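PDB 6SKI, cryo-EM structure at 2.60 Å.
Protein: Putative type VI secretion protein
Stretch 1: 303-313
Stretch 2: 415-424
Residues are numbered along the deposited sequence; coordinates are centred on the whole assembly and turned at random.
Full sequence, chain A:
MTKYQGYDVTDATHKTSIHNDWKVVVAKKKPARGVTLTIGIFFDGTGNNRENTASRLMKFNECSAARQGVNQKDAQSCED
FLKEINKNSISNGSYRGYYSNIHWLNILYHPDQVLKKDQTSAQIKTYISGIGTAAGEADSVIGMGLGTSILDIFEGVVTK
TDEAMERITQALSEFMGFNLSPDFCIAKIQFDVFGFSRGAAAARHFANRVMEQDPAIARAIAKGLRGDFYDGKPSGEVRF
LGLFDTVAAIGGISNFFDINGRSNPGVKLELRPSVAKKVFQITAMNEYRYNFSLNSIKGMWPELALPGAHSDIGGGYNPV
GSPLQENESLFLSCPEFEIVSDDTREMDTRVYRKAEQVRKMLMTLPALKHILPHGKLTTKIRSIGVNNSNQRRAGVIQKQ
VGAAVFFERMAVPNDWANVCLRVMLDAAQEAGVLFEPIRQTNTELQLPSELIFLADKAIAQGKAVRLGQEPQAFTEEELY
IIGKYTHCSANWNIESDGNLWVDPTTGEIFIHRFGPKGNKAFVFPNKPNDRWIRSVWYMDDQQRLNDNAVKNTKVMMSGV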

# COMPACT_ATOMS: atom_id res chain seq x y z
N GLU A 303 17.08 -3.37 4.87
CA GLU A 303 16.23 -2.19 4.90
C GLU A 303 17.07 -0.99 4.48
O GLU A 303 18.13 -0.75 5.05
CB GLU A 303 15.64 -1.96 6.29
CG GLU A 303 14.88 -0.66 6.41
CD GLU A 303 13.88 -0.67 7.53
OE1 GLU A 303 13.13 -1.66 7.64
OE2 GLU A 303 13.83 0.30 8.31
N LEU A 304 16.59 -0.25 3.49
CA LEU A 304 17.26 0.95 3.02
C LEU A 304 16.46 2.18 3.43
O LEU A 304 15.30 2.32 3.04
CB LEU A 304 17.43 0.92 1.50
CG LEU A 304 18.15 2.13 0.90
CD1 LEU A 304 19.57 2.21 1.39
CD2 LEU A 304 18.11 2.06 -0.61
N ALA A 305 17.09 3.06 4.20
CA ALA A 305 16.50 4.35 4.52
C ALA A 305 16.91 5.34 3.44
O ALA A 305 18.11 5.55 3.21
CB ALA A 305 16.96 4.82 5.89
N LEU A 306 15.93 5.93 2.78
CA LEU A 306 16.20 6.79 1.64
C LEU A 306 15.58 8.16 1.87
O LEU A 306 14.46 8.25 2.38
CB LEU A 306 15.65 6.17 0.35
CG LEU A 306 16.55 6.17 -0.88
CD1 LEU A 306 17.97 5.80 -0.49
CD2 LEU A 306 16.02 5.20 -1.91
N PRO A 307 16.28 9.23 1.51
CA PRO A 307 15.74 10.58 1.75
C PRO A 307 14.44 10.80 1.00
O PRO A 307 14.31 10.45 -0.17
CB PRO A 307 16.86 11.49 1.22
CG PRO A 307 17.57 10.63 0.24
CD PRO A 307 17.62 9.30 0.92
N GLY A 308 13.47 11.36 1.69
CA GLY A 308 12.18 11.65 1.10
C GLY A 308 11.07 11.45 2.10
O GLY A 308 11.28 10.98 3.22
N ALA A 309 9.87 11.81 1.68
CA ALA A 309 8.68 11.64 2.49
C ALA A 309 8.07 10.27 2.20
O ALA A 309 8.70 9.41 1.56
CB ALA A 309 7.71 12.78 2.21
N HIS A 310 6.85 10.04 2.67
CA HIS A 310 6.20 8.75 2.52
C HIS A 310 5.89 8.46 1.05
O HIS A 310 6.25 7.41 0.51
CB HIS A 310 4.94 8.74 3.37
CG HIS A 310 4.28 7.41 3.47
ND1 HIS A 310 4.82 6.36 4.18
CD2 HIS A 310 3.10 6.96 2.98
CE1 HIS A 310 4.01 5.32 4.10
NE2 HIS A 310 2.96 5.66 3.38
N SER A 311 5.23 9.41 0.39
CA SER A 311 4.90 9.29 -1.02
C SER A 311 6.03 9.75 -1.92
O SER A 311 5.84 9.85 -3.14
CB SER A 311 3.62 10.07 -1.33
OG SER A 311 2.48 9.24 -1.21
N ASP A 312 7.20 10.03 -1.36
CA ASP A 312 8.42 10.20 -2.13
C ASP A 312 9.24 8.92 -2.15
O ASP A 312 10.22 8.83 -2.89
CB ASP A 312 9.27 11.34 -1.56
CG ASP A 312 8.73 12.69 -1.92
OD1 ASP A 312 8.35 12.88 -3.09
OD2 ASP A 312 8.68 13.57 -1.03
N ILE A 313 8.84 7.94 -1.37
CA ILE A 313 9.42 6.61 -1.39
C ILE A 313 8.49 5.63 -2.08
O ILE A 313 8.93 4.81 -2.89
CB ILE A 313 9.75 6.13 0.05
CG1 ILE A 313 10.69 7.13 0.73
CG2 ILE A 313 10.34 4.74 0.03
CD1 ILE A 313 12.05 7.22 0.13
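Stretch 2, residues 415-424: DWANVCLRVM

The most unusual feature of this contact is a polar pair pressed together without the geometry of a hydrogen bond: the carbonyl oxygen Pro-307 O lies 2.4 Å from the indole nitrogen Trp-416 NE1, yet the angle is poor. Proximity alone does not make a hydrogen bond, and across these two stretches none is clear; the packing of apolar side chains accounts for much of the contact.

The example illustrates a general principle, that a helix can cover both a strand and the loop that follows it by laying one face along both. Residues 303-306 of stretch 1 form a strand, after which the chain turns through a loop. Stretch 2 is helical over nearly all its length, with regular i to i+4 backbone bonds such as Cys-420 N to Trp-416 O at 3.0 Å, and the helix continues beyond the stretch. Strand and helix run nearly antiparallel, with a crossing angle of 165° and a closest approach of their axes of 11.2 Å. Val-423, near the end of stretch 2, therefore lies over Leu-304, near the start of the strand, while the beginning of stretch 2 meets the loop, where the backbones draw much closer: the CA atoms of Leu-304 and Val-423 are 9.3 Å apart, those of Asp-312 and Ala-417 only 4.9 Å.

Over the strand, the wide spacing is filled by side chains. Leu-304 and Leu-306, alternate residues, both point toward the helix, whereas Ala-305 between them is out of reach. Leu-304 CD2 meets Val-423 CG1 at 3.6 Å, and Leu-306 CD2 lies 3.9 Å from Cys-420 SG and 4.2 Å from Val-423 CG2. Trp-416, Cys-420 and Val-423 all point toward stretch 1, as their spacing of four and three residues along a helix allows.

Trp-416 has the largest area covered by the other stretch. With chi1 in the t well, it brings Trp-416 CZ2 to 3.6 Å from Pro-307 CG and 4.1 Å from Leu-306 CG, while Ile-313 CD1 approaches the ring edge, 4.3 Å from Trp-416 NE1. Gly-308 leaves room beside the indole: an ideal CB there would be 3.3 Å from Trp-416 CD1, and its backbone angles by themselves call for glycine.

Farther along the loop, backbone oxygens come close to the helix. Asp-312 O makes a CA-H...O contact with Ala-417 CA at 3.6 Å, and Ile-313 O lies 3.3 Å from Cys-420 CB. Although the CA-to-CB bond of Ile-313 points away, its side chain returns to place Ile-313 CD1 3.5 Å from Cys-420 SG.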

# COMPACT_ATOMS: atom_id res chain seq x y z
N ASP A 415 10.13 13.38 -8.81
CA ASP A 415 11.05 12.50 -9.52
C ASP A 415 11.87 11.60 -8.61
O ASP A 415 12.67 10.81 -9.12
CB ASP A 415 11.99 13.33 -10.39
CG ASP A 415 11.27 14.09 -11.47
OD1 ASP A 415 10.70 13.45 -12.37
OD2 ASP A 415 11.27 15.34 -11.42
N TRP A 416 11.72 11.70 -7.29
CA TRP A 416 12.50 10.85 -6.40
C TRP A 416 11.84 9.50 -6.15
O TRP A 416 12.53 8.54 -5.78
CB TRP A 416 12.74 11.57 -5.07
CG TRP A 416 13.66 10.84 -4.16
CD1 TRP A 416 13.33 10.17 -3.02
CD2 TRP A 416 15.07 10.68 -4.32
NE1 TRP A 416 14.44 9.61 -2.46
CE2 TRP A 416 15.53 9.91 -3.24
CE3 TRP A 416 15.99 11.12 -5.28
CZ2 TRP A 416 16.87 9.56 -3.09
CZ3 TRP A 416 17.31 10.78 -5.13
CH2 TRP A 416 17.74 10.01 -4.04
N ALA A 417 10.54 9.39 -6.42
CA ALA A 417 9.89 8.10 -6.36
C ALA A 417 10.27 7.23 -7.54
O ALA A 417 10.19 6.00 -7.43
CB ALA A 417 8.37 8.27 -6.32
N ASN A 418 10.77 7.82 -8.63
CA ASN A 418 11.34 7.02 -9.70
C ASN A 418 12.67 6.42 -9.28
O ASN A 418 12.99 5.28 -9.64
CB ASN A 418 11.50 7.88 -10.95
CG ASN A 418 10.18 8.36 -11.50
OD1 ASN A 418 9.14 7.74 -11.28
ND2 ASN A 418 10.20 9.49 -12.19
N VAL A 419 13.46 7.17 -8.51
CA VAL A 419 14.69 6.62 -7.95
C VAL A 419 14.38 5.48 -6.99
O VAL A 419 15.02 4.43 -7.03
CB VAL A 419 15.49 7.74 -7.25
CG1 VAL A 419 16.74 7.17 -6.61
CG2 VAL A 419 15.83 8.84 -8.22
N CYS A 420 13.37 5.67 -6.13
CA CYS A 420 12.99 4.59 -5.22
C CYS A 420 12.45 3.39 -5.98
O CYS A 420 12.71 2.24 -5.60
CB CYS A 420 11.96 5.11 -4.23
SG CYS A 420 12.60 6.43 -3.19
N LEU A 421 11.74 3.63 -7.08
CA LEU A 421 11.30 2.57 -7.97
C LEU A 421 12.49 1.78 -8.51
O LEU A 421 12.46 0.55 -8.55
CB LEU A 421 10.50 3.16 -9.12
CG LEU A 421 9.84 2.17 -10.07
CD1 LEU A 421 8.84 1.30 -9.33
CD2 LEU A 421 9.18 2.91 -11.19
N ARG A 422 13.52 2.49 -8.96
CA ARG A 422 14.68 1.81 -9.53
C ARG A 422 15.43 1.01 -8.47
O ARG A 422 15.96 -0.07 -8.76
CB ARG A 422 15.59 2.82 -10.21
CG ARG A 422 15.00 3.32 -11.50
CD ARG A 422 15.56 4.64 -11.94
NE ARG A 422 14.67 5.28 -12.89
CZ ARG A 422 14.81 5.21 -14.21
NH1 ARG A 422 15.81 4.51 -14.73
NH2 ARG A 422 13.95 5.82 -15.00
N VAL A 423 15.46 1.51 -7.24
CA VAL A 423 16.09 0.74 -6.16
C VAL A 423 15.30 -0.54 -5.89
O VAL A 423 15.89 -1.63 -5.74
CB VAL A 423 16.23 1.60 -4.89
CG1 VAL A 423 16.95 0.82 -3.82
CG2 VAL A 423 16.98 2.87 -5.21
N MET A 424 13.97 -0.44 -5.82
CA MET A 424 13.17 -1.65 -5.62
C MET A 424 13.29 -2.60 -6.80
O MET A 424 13.28 -3.82 -6.63
CB MET A 424 11.71 -1.29 -5.36
CG MET A 424 10.88 -2.46 -4.86
SD MET A 424 11.42 -3.19 -3.31
CE MET A 424 11.06 -1.88 -2.16